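Local coordinates for positive phenol-degradative gene regulator (Ralstonia sp. E2, PDB 5FS0), which probably activates transcription of phenol-degradation genes as a sigma-54-dependent regulator, its amino-terminal sensor domain, the part in this chain, binding phenols, at residues V110-V115 with G126-E131; M153-A158 with Y172-C177; G93-G98 with G160-L165. All coordinates share one frame; numbering follows the deposited sequence.

Interaction 1. Residues V110-V115 with G126-E131; sequences VTPLTV and GEFLWE. With 5JC (2,4-dichlorophenol), chain C.
Thr111 and Leu129 form a hydrogen-bonded pair of this antiparallel hairpin. Leu129 N gives a nearly straight bond to Thr111 O at 2.7 Å, and Thr111 N answers to Leu129 O at 2.8 Å. Further along, Leu113 and Thr114 both face Glu127, a classic beta bulge. Glu127 O takes Leu113 N at 2.9 Å and only a weak bond from Thr114 N, while Glu127 N donates to Thr114 O. The extra residue turns Leu113 out of the usual alternation.

The apolar contacts fall on two sides. On the side of Thr111, Leu113 and Leu129 cross at their branched ends, with Leu113 CD1 3.4 Å from Leu129 CD2. On the other side, Phe128 CG lies anti to the carbonyl carbon (chi1 -58°), which sets the ring beside Pro112, Val115 and the ligand. Pro112 CB packs obliquely at Phe128 CE2, and Val115 CG2 reaches Phe128 CZ at 3.6 Å. Val110 runs beside Trp130, its CG1 at the indole edge.

One water bridges Thr111 OG1 and Glu131 OE2. Glu131 OE1 also forms a salt bridge with Arg109.

The ligand, 2,4-dichlorophenol, lies over one face of the Phe128 ring, with CAF about 3.9 Å above the plane. It is hydrogen-bonded to His102 and, with doubtful geometry, to Trp130 NE1, which lies too close to the ligand in the model. Val110, Phe128 and Trp130 thus wall the phenol pocket.

The hairpin forms one side of the four-stranded sheet. Strand 185-191 pairs with the far edge of 123-131, and helices 91-95 and 97-104 pack against Val110, Val115 and Phe128.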
# COMPACT_ATOMS: atom_id res chain seq x y z
N VAL A 110 -9.83 6.56 -13.80
CA VAL A 110 -11.02 5.82 -14.20
C VAL A 110 -11.92 6.67 -15.06
O VAL A 110 -12.18 7.84 -14.75
CB VAL A 110 -11.82 5.33 -12.99
CG1 VAL A 110 -12.87 4.33 -13.47
CG2 VAL A 110 -10.90 4.69 -11.96
N THR A 111 -12.41 6.08 -16.14
CA THR A 111 -13.35 6.77 -17.01
C THR A 111 -14.58 5.93 -17.32
O THR A 111 -14.51 4.99 -18.11
CB THR A 111 -12.66 7.19 -18.31
OG1 THR A 111 -11.69 8.19 -18.01
CG2 THR A 111 -13.69 7.74 -19.31
N PRO A 112 -15.71 6.26 -16.67
CA PRO A 112 -16.99 5.58 -16.94
C PRO A 112 -17.44 5.77 -18.38
O PRO A 112 -17.63 6.90 -18.83
CB PRO A 112 -17.97 6.27 -15.97
CG PRO A 112 -17.11 6.86 -14.90
CD PRO A 112 -15.84 7.27 -15.61
N LEU A 113 -17.58 4.67 -19.11
CA LEU A 113 -18.04 4.75 -20.49
C LEU A 113 -19.57 4.78 -20.49
O LEU A 113 -20.18 5.79 -20.86
CB LEU A 113 -17.52 3.57 -21.31
CG LEU A 113 -16.01 3.53 -21.56
CD1 LEU A 113 -15.58 2.19 -22.15
CD2 LEU A 113 -15.59 4.66 -22.48
N THR A 114 -20.19 3.69 -20.06
CA THR A 114 -21.63 3.67 -19.92
C THR A 114 -22.04 2.89 -18.68
O THR A 114 -21.54 1.79 -18.40
CB THR A 114 -22.31 3.06 -21.15
OG1 THR A 114 -23.73 3.10 -20.97
CG2 THR A 114 -21.85 1.63 -21.37
N VAL A 115 -22.95 3.47 -17.91
CA VAL A 115 -23.38 2.88 -16.66
C VAL A 115 -24.89 2.90 -16.53
O VAL A 115 -25.52 3.96 -16.57
CB VAL A 115 -22.75 3.59 -15.46
CG1 VAL A 115 -23.45 3.20 -14.17
CG2 VAL A 115 -21.25 3.29 -15.39
N GLY A 126 -22.09 -2.04 -16.17
CA GLY A 126 -21.08 -0.99 -16.17
C GLY A 126 -19.80 -1.26 -16.94
O GLY A 126 -19.15 -2.29 -16.76
N GLU A 127 -19.43 -0.32 -17.81
CA GLU A 127 -18.20 -0.40 -18.59
C GLU A 127 -17.32 0.82 -18.32
O GLU A 127 -17.82 1.94 -18.23
CB GLU A 127 -18.49 -0.49 -20.10
CG GLU A 127 -19.19 -1.77 -20.55
CD GLU A 127 -19.76 -1.65 -21.97
OE1 GLU A 127 -19.22 -0.84 -22.75
OE2 GLU A 127 -20.75 -2.36 -22.29
N PHE A 128 -16.02 0.60 -18.20
CA PHE A 128 -15.12 1.68 -17.82
C PHE A 128 -13.81 1.61 -18.60
O PHE A 128 -13.39 0.54 -19.01
CB PHE A 128 -14.83 1.61 -16.30
CG PHE A 128 -16.07 1.69 -15.44
CD1 PHE A 128 -16.83 0.56 -15.18
CD2 PHE A 128 -16.46 2.90 -14.89
CE1 PHE A 128 -17.96 0.64 -14.40
CE2 PHE A 128 -17.60 2.98 -14.11
CZ PHE A 128 -18.35 1.85 -13.87
N LEU A 129 -13.17 2.76 -18.80
CA LEU A 129 -11.79 2.77 -19.27
C LEU A 129 -10.84 3.02 -18.08
O LEU A 129 -11.09 3.89 -17.24
CB LEU A 129 -11.56 3.84 -20.34
CG LEU A 129 -12.17 3.65 -21.73
CD1 LEU A 129 -11.41 4.48 -22.75
CD2 LEU A 129 -12.23 2.17 -22.16
N TRP A 130 -9.76 2.25 -18.03
CA TRP A 130 -8.78 2.38 -16.95
C TRP A 130 -7.47 2.95 -17.47
O TRP A 130 -6.50 2.23 -17.68
CB TRP A 130 -8.53 1.02 -16.29
CG TRP A 130 -9.43 0.75 -15.12
CD1 TRP A 130 -10.31 1.62 -14.55
CD2 TRP A 130 -9.54 -0.47 -14.38
NE1 TRP A 130 -10.96 1.02 -13.50
CE2 TRP A 130 -10.51 -0.27 -13.38
CE3 TRP A 130 -8.92 -1.72 -14.48
CZ2 TRP A 130 -10.86 -1.27 -12.47
CZ3 TRP A 130 -9.27 -2.71 -13.58
CH2 TRP A 130 -10.24 -2.48 -12.59
N GLU A 131 -7.44 4.27 -17.67
CA GLU A 131 -6.25 4.95 -18.17
C GLU A 131 -5.21 5.11 -17.06
O GLU A 131 -5.54 5.47 -15.93
CB GLU A 131 -6.61 6.31 -18.75
CG GLU A 131 -7.05 6.27 -20.21
CD GLU A 131 -7.52 7.61 -20.72
OE1 GLU A 131 -6.67 8.50 -20.95
OE2 GLU A 131 -8.74 7.79 -20.88
CL1 5JC C . -13.76 0.85 -13.17
CAI 5JC C . -14.19 1.11 -11.51
CAF 5JC C . -15.63 0.99 -11.12
CAH 5JC C . -15.97 1.19 -9.84
CL2 5JC C . -17.65 1.05 -9.41
CAE 5JC C . -14.92 1.53 -8.80
CAD 5JC C . -13.63 1.64 -9.16
CAG 5JC C . -13.24 1.42 -10.60
OAA 5JC C . -11.90 1.53 -11.01
O HOH W 1 -9.69 6.75 -18.08

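Interaction 2. Residues M153-A158 with Y172-C177; sequences MQIGYA and YRELEC. With ZN (zinc ion), chain D; 5JC (2,4-dichlorophenol), chain C.
Ala158 sets its methyl group squarely over the Tyr172 ring. Ala158 CB stands 3.5 Å from the centroid of the Tyr172 ring and 6° off its normal, a CH-pi contact. Beside it, Ile155 lays its CD1 against Tyr172 CB at 3.7 Å. The same side chain reaches along the strand to the next residue on that side: Ile155 CG1 meets Glu174 CG at 3.6 Å. These contacts are apolar, and no hydrogen bond joins the two segments.

The contact packs helix 152-166 against strand 170-176, an outermost strand of the antiparallel sheet in the V4R region. The helix runs roughly antiparallel to the strand, and the axes of these short segments are 8.0 Å apart at closest approach. The chain turns a corner at Leu175, and the bulge formed by Leu175 and Glu176 faces Arg186.

Glu174 joins this packing to the metal site. Its CG lies anti to the carbonyl carbon (chi1 -65°), and the extended chain beyond carries the carboxylate past Ile155. Glu174 OE1 binds the zinc ion at 2.1 Å. Cys177 SG, anti to its own backbone N (chi1 -176°), binds the same zinc at 2.4 Å. Cys151 and Cys185 complete the site.

The 2,4-dichlorophenol lies at the edge of the Tyr157 ring, with Tyr157 CE1 3.4 Å from ligand CAD. Tyr172 OH comes to 3.4 Å from ligand CL2. That hydroxyl is hydrogen-bonded to Tyr124 and Thr162, which hold the outer end of the ring. Tyr157 OH in turn is hydrogen-bonded to Asp78 of helix 44-84.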
# COMPACT_ATOMS: atom_id res chain seq x y z
N MET A 153 -5.74 -6.34 -8.23
CA MET A 153 -6.17 -5.50 -7.13
C MET A 153 -7.22 -4.52 -7.63
O MET A 153 -8.28 -4.36 -7.01
CB MET A 153 -4.98 -4.77 -6.53
CG MET A 153 -5.14 -4.34 -5.09
SD MET A 153 -3.72 -3.37 -4.55
CE MET A 153 -2.37 -4.25 -5.32
N GLN A 154 -6.95 -3.90 -8.77
CA GLN A 154 -7.86 -2.89 -9.32
C GLN A 154 -9.23 -3.49 -9.66
O GLN A 154 -10.26 -2.84 -9.48
CB GLN A 154 -7.23 -2.25 -10.55
CG GLN A 154 -5.82 -1.69 -10.28
CD GLN A 154 -5.25 -0.93 -11.47
OE1 GLN A 154 -5.88 -0.87 -12.52
NE2 GLN A 154 -4.07 -0.35 -11.30
N ILE A 155 -9.23 -4.73 -10.14
CA ILE A 155 -10.46 -5.44 -10.46
C ILE A 155 -11.20 -5.86 -9.19
O ILE A 155 -12.43 -5.87 -9.15
CB ILE A 155 -10.18 -6.68 -11.32
CG1 ILE A 155 -10.19 -6.29 -12.80
CG2 ILE A 155 -11.21 -7.78 -11.07
CD1 ILE A 155 -11.54 -5.83 -13.30
N GLY A 156 -10.45 -6.21 -8.15
CA GLY A 156 -11.03 -6.58 -6.88
C GLY A 156 -11.74 -5.39 -6.26
O GLY A 156 -12.76 -5.54 -5.61
N TYR A 157 -11.18 -4.19 -6.47
CA TYR A 157 -11.75 -2.97 -5.91
C TYR A 157 -13.11 -2.68 -6.56
O TYR A 157 -14.10 -2.44 -5.86
CB TYR A 157 -10.79 -1.78 -6.09
CG TYR A 157 -11.31 -0.43 -5.60
CD1 TYR A 157 -12.25 0.28 -6.34
CD2 TYR A 157 -10.83 0.14 -4.42
CE1 TYR A 157 -12.74 1.50 -5.91
CE2 TYR A 157 -11.30 1.38 -3.98
CZ TYR A 157 -12.26 2.04 -4.73
OH TYR A 157 -12.74 3.27 -4.33
N ALA A 158 -13.16 -2.71 -7.89
CA ALA A 158 -14.41 -2.50 -8.63
C ALA A 158 -15.52 -3.49 -8.20
O ALA A 158 -16.68 -3.10 -8.00
CB ALA A 158 -14.13 -2.62 -10.15
N TYR A 172 -16.45 -8.07 -11.83
CA TYR A 172 -15.85 -7.34 -12.94
C TYR A 172 -14.82 -8.19 -13.63
O TYR A 172 -14.20 -9.05 -13.01
CB TYR A 172 -15.19 -6.05 -12.47
CG TYR A 172 -16.10 -4.88 -12.21
CD1 TYR A 172 -16.87 -4.82 -11.05
CD2 TYR A 172 -16.14 -3.80 -13.08
CE1 TYR A 172 -17.67 -3.74 -10.78
CE2 TYR A 172 -16.94 -2.71 -12.81
CZ TYR A 172 -17.71 -2.68 -11.66
OH TYR A 172 -18.51 -1.60 -11.37
N ARG A 173 -14.62 -7.94 -14.92
CA ARG A 173 -13.51 -8.53 -15.64
C ARG A 173 -12.91 -7.53 -16.63
O ARG A 173 -13.61 -6.65 -17.15
CB ARG A 173 -13.96 -9.81 -16.35
CG ARG A 173 -14.16 -10.96 -15.36
CD ARG A 173 -14.51 -12.29 -16.01
NE ARG A 173 -13.36 -12.88 -16.72
CZ ARG A 173 -13.45 -13.97 -17.47
NH1 ARG A 173 -14.62 -14.59 -17.60
NH2 ARG A 173 -12.37 -14.45 -18.08
N GLU A 174 -11.61 -7.63 -16.84
CA GLU A 174 -10.94 -6.77 -17.80
C GLU A 174 -11.11 -7.35 -19.18
O GLU A 174 -10.71 -8.48 -19.42
CB GLU A 174 -9.44 -6.63 -17.48
CG GLU A 174 -9.09 -5.93 -16.18
CD GLU A 174 -7.61 -5.62 -16.07
OE1 GLU A 174 -7.17 -4.58 -16.60
OE2 GLU A 174 -6.88 -6.41 -15.45
N LEU A 175 -11.72 -6.59 -20.08
CA LEU A 175 -11.85 -7.02 -21.48
C LEU A 175 -10.59 -6.67 -22.28
O LEU A 175 -10.32 -7.25 -23.33
CB LEU A 175 -13.09 -6.38 -22.11
CG LEU A 175 -14.42 -6.62 -21.37
CD1 LEU A 175 -15.58 -5.94 -22.09
CD2 LEU A 175 -14.69 -8.11 -21.19
N GLU A 176 -9.82 -5.71 -21.76
CA GLU A 176 -8.57 -5.27 -22.36
C GLU A 176 -7.66 -4.68 -21.28
O GLU A 176 -8.15 -4.03 -20.35
CB GLU A 176 -8.82 -4.25 -23.47
CG GLU A 176 -9.36 -4.86 -24.75
CD GLU A 176 -10.00 -3.85 -25.67
OE1 GLU A 176 -10.04 -2.64 -25.33
OE2 GLU A 176 -10.48 -4.27 -26.75
N CYS A 177 -6.35 -4.89 -21.42
CA CYS A 177 -5.40 -4.55 -20.36
C CYS A 177 -4.04 -4.13 -20.93
O CYS A 177 -3.49 -4.82 -21.79
CB CYS A 177 -5.24 -5.75 -19.43
SG CYS A 177 -4.18 -5.53 -17.96
ZN ZN D . -5.27 -3.74 -16.72
CL1 5JC C . -13.76 0.85 -13.17
CAI 5JC C . -14.19 1.11 -11.51
CAF 5JC C . -15.63 0.99 -11.12
CAH 5JC C . -15.97 1.19 -9.84
CL2 5JC C . -17.65 1.05 -9.41
CAE 5JC C . -14.92 1.53 -8.80
CAD 5JC C . -13.63 1.64 -9.16
CAG 5JC C . -13.24 1.42 -10.60
OAA 5JC C . -11.90 1.53 -11.01

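Interaction 3. Residues G93-G98 with G160-L165; sequences GMLEMG and GYTSAL. With 5JC (2,4-dichlorophenol), chain C.
Tyr161 reaches across to Gly98 and Met94 because its CG stands anti to the backbone N (chi1 179°), which sends the ring out from helix 152-166. Leu165, one turn on, takes the same first torsion (chi1 178°) and projects to the same side.

The Tyr161 ring lies against the backbone of Gly98. Gly98 CA sits 3.5 Å from the centroid of the Tyr161 ring, over one face and shifted toward the rim. This is a CH-pi contact with a residue that has no side chain. At the end of the ring, Tyr161 OH donates to Met94 O at 2.9 Å. That carbonyl also accepts from Met97 N, so two donors grip it. Met97 CB packs close to the same hydroxyl.

This contact ties segment 93-98, shared by helices 91-95 and 97-104, to helix 152-166 of the V4R region. Helix 44-84 packs on Tyr161 and Met97 through Ala82.

Leu165 fills in beside the tyrosine. Leu165 CD1 meets Met94 CG at 3.6 Å, and Leu165 CD2 comes to 3.6 Å from Leu95 CA. The Leu95 and Leu165 side chains cross at about a right angle.

Leu95 and Thr162 also line the ligand pocket. Leu95 CD2 is 3.6 Å from CL2 of the 2,4-dichlorophenol. Thr162 OG1 lies 3.1 Å from CL2 of the same ligand. Thr162 OG1 is hydrogen-bonded to Ala158 O within its own helix.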
# COMPACT_ATOMS: atom_id res chain seq x y z
N GLY A 93 -24.70 8.76 -9.39
CA GLY A 93 -23.77 9.66 -8.70
C GLY A 93 -23.17 9.00 -7.47
O GLY A 93 -22.11 9.39 -6.96
N MET A 94 -23.88 7.99 -6.98
CA MET A 94 -23.41 7.15 -5.89
C MET A 94 -22.28 6.24 -6.37
O MET A 94 -21.23 6.12 -5.74
CB MET A 94 -24.57 6.32 -5.35
CG MET A 94 -24.46 5.99 -3.89
SD MET A 94 -24.70 7.46 -2.87
CE MET A 94 -24.29 6.76 -1.27
N LEU A 95 -22.55 5.59 -7.50
CA LEU A 95 -21.65 4.67 -8.16
C LEU A 95 -20.34 5.34 -8.50
O LEU A 95 -19.26 4.77 -8.34
CB LEU A 95 -22.31 4.13 -9.44
CG LEU A 95 -21.67 3.04 -10.32
CD1 LEU A 95 -20.55 3.59 -11.23
CD2 LEU A 95 -21.17 1.89 -9.46
N GLU A 96 -20.46 6.57 -8.98
CA GLU A 96 -19.35 7.32 -9.52
C GLU A 96 -18.32 7.69 -8.45
O GLU A 96 -17.20 8.11 -8.77
CB GLU A 96 -19.89 8.58 -10.22
CG GLU A 96 -18.90 9.27 -11.16
CD GLU A 96 -19.50 10.50 -11.83
OE1 GLU A 96 -20.42 11.12 -11.25
OE2 GLU A 96 -19.04 10.85 -12.94
N MET A 97 -18.68 7.53 -7.19
CA MET A 97 -17.75 7.82 -6.10
C MET A 97 -16.63 6.77 -6.08
O MET A 97 -15.50 7.08 -5.72
CB MET A 97 -18.48 7.89 -4.76
CG MET A 97 -19.34 9.13 -4.65
SD MET A 97 -20.19 9.34 -3.06
CE MET A 97 -21.55 8.19 -3.25
N GLY A 98 -16.94 5.56 -6.52
CA GLY A 98 -15.94 4.52 -6.71
C GLY A 98 -14.79 4.90 -7.63
O GLY A 98 -13.65 4.92 -7.21
N GLY A 160 -15.56 -5.23 -5.28
CA GLY A 160 -15.85 -4.99 -3.88
C GLY A 160 -16.73 -3.77 -3.69
O GLY A 160 -17.72 -3.82 -2.96
N TYR A 161 -16.36 -2.67 -4.34
CA TYR A 161 -17.07 -1.41 -4.20
C TYR A 161 -18.51 -1.53 -4.70
O TYR A 161 -19.46 -1.11 -4.04
CB TYR A 161 -16.34 -0.28 -4.96
CG TYR A 161 -17.05 1.05 -4.85
CD1 TYR A 161 -18.13 1.36 -5.68
CD2 TYR A 161 -16.69 1.98 -3.89
CE1 TYR A 161 -18.79 2.55 -5.58
CE2 TYR A 161 -17.36 3.17 -3.77
CZ TYR A 161 -18.41 3.45 -4.63
OH TYR A 161 -19.09 4.65 -4.51
N THR A 162 -18.67 -2.10 -5.89
CA THR A 162 -19.98 -2.16 -6.53
C THR A 162 -20.87 -3.15 -5.83
O THR A 162 -22.05 -2.86 -5.62
CB THR A 162 -19.84 -2.52 -8.02
OG1 THR A 162 -18.80 -1.72 -8.61
CG2 THR A 162 -21.14 -2.27 -8.78
N SER A 163 -20.32 -4.30 -5.44
CA SER A 163 -21.11 -5.25 -4.67
C SER A 163 -21.61 -4.61 -3.38
O SER A 163 -22.80 -4.65 -3.10
CB SER A 163 -20.32 -6.52 -4.36
OG SER A 163 -19.85 -7.10 -5.56
N ALA A 164 -20.71 -4.01 -2.59
CA ALA A 164 -21.15 -3.45 -1.31
C ALA A 164 -22.19 -2.35 -1.52
O ALA A 164 -23.04 -2.13 -0.67
CB ALA A 164 -19.96 -2.91 -0.53
N LEU A 165 -22.11 -1.66 -2.65
CA LEU A 165 -23.05 -0.59 -2.95
C LEU A 165 -24.43 -1.13 -3.36
O LEU A 165 -25.45 -0.54 -3.02
CB LEU A 165 -22.48 0.31 -4.05
CG LEU A 165 -23.30 1.50 -4.59
CD1 LEU A 165 -23.68 2.49 -3.51
CD2 LEU A 165 -22.51 2.20 -5.71
CL1 5JC C . -13.76 0.85 -13.17
CAI 5JC C . -14.19 1.11 -11.51
CAF 5JC C . -15.63 0.99 -11.12
CAH 5JC C . -15.97 1.19 -9.84
CL2 5JC C . -17.65 1.05 -9.41
CAE 5JC C . -14.92 1.53 -8.80
CAD 5JC C . -13.63 1.64 -9.16
CAG 5JC C . -13.24 1.42 -10.60
OAA 5JC C . -11.90 1.53 -11.01

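Interactions 2 and 3 are buried, while interaction 1 is only partly buried and has an exposed outer side. Interaction 1 rests on backbone bonds between strands. Interaction 2 is apolar packing of helix on strand beside a metal site, and interaction 3 combines side-chain packing with one hydroxyl-to-carbonyl bond. Helix 152-166 serves both interactions 2 and 3, and interactions 1 and 2 reach the same sheet. Trp130 of interaction 1 packs on Gln154 and Ile155, and Phe128 touches Leu95 of interaction 3. A hydroxyl pair joins interactions 2 and 3. All three meet at the 2,4-dichlorophenol, which they contact from sheet and helices.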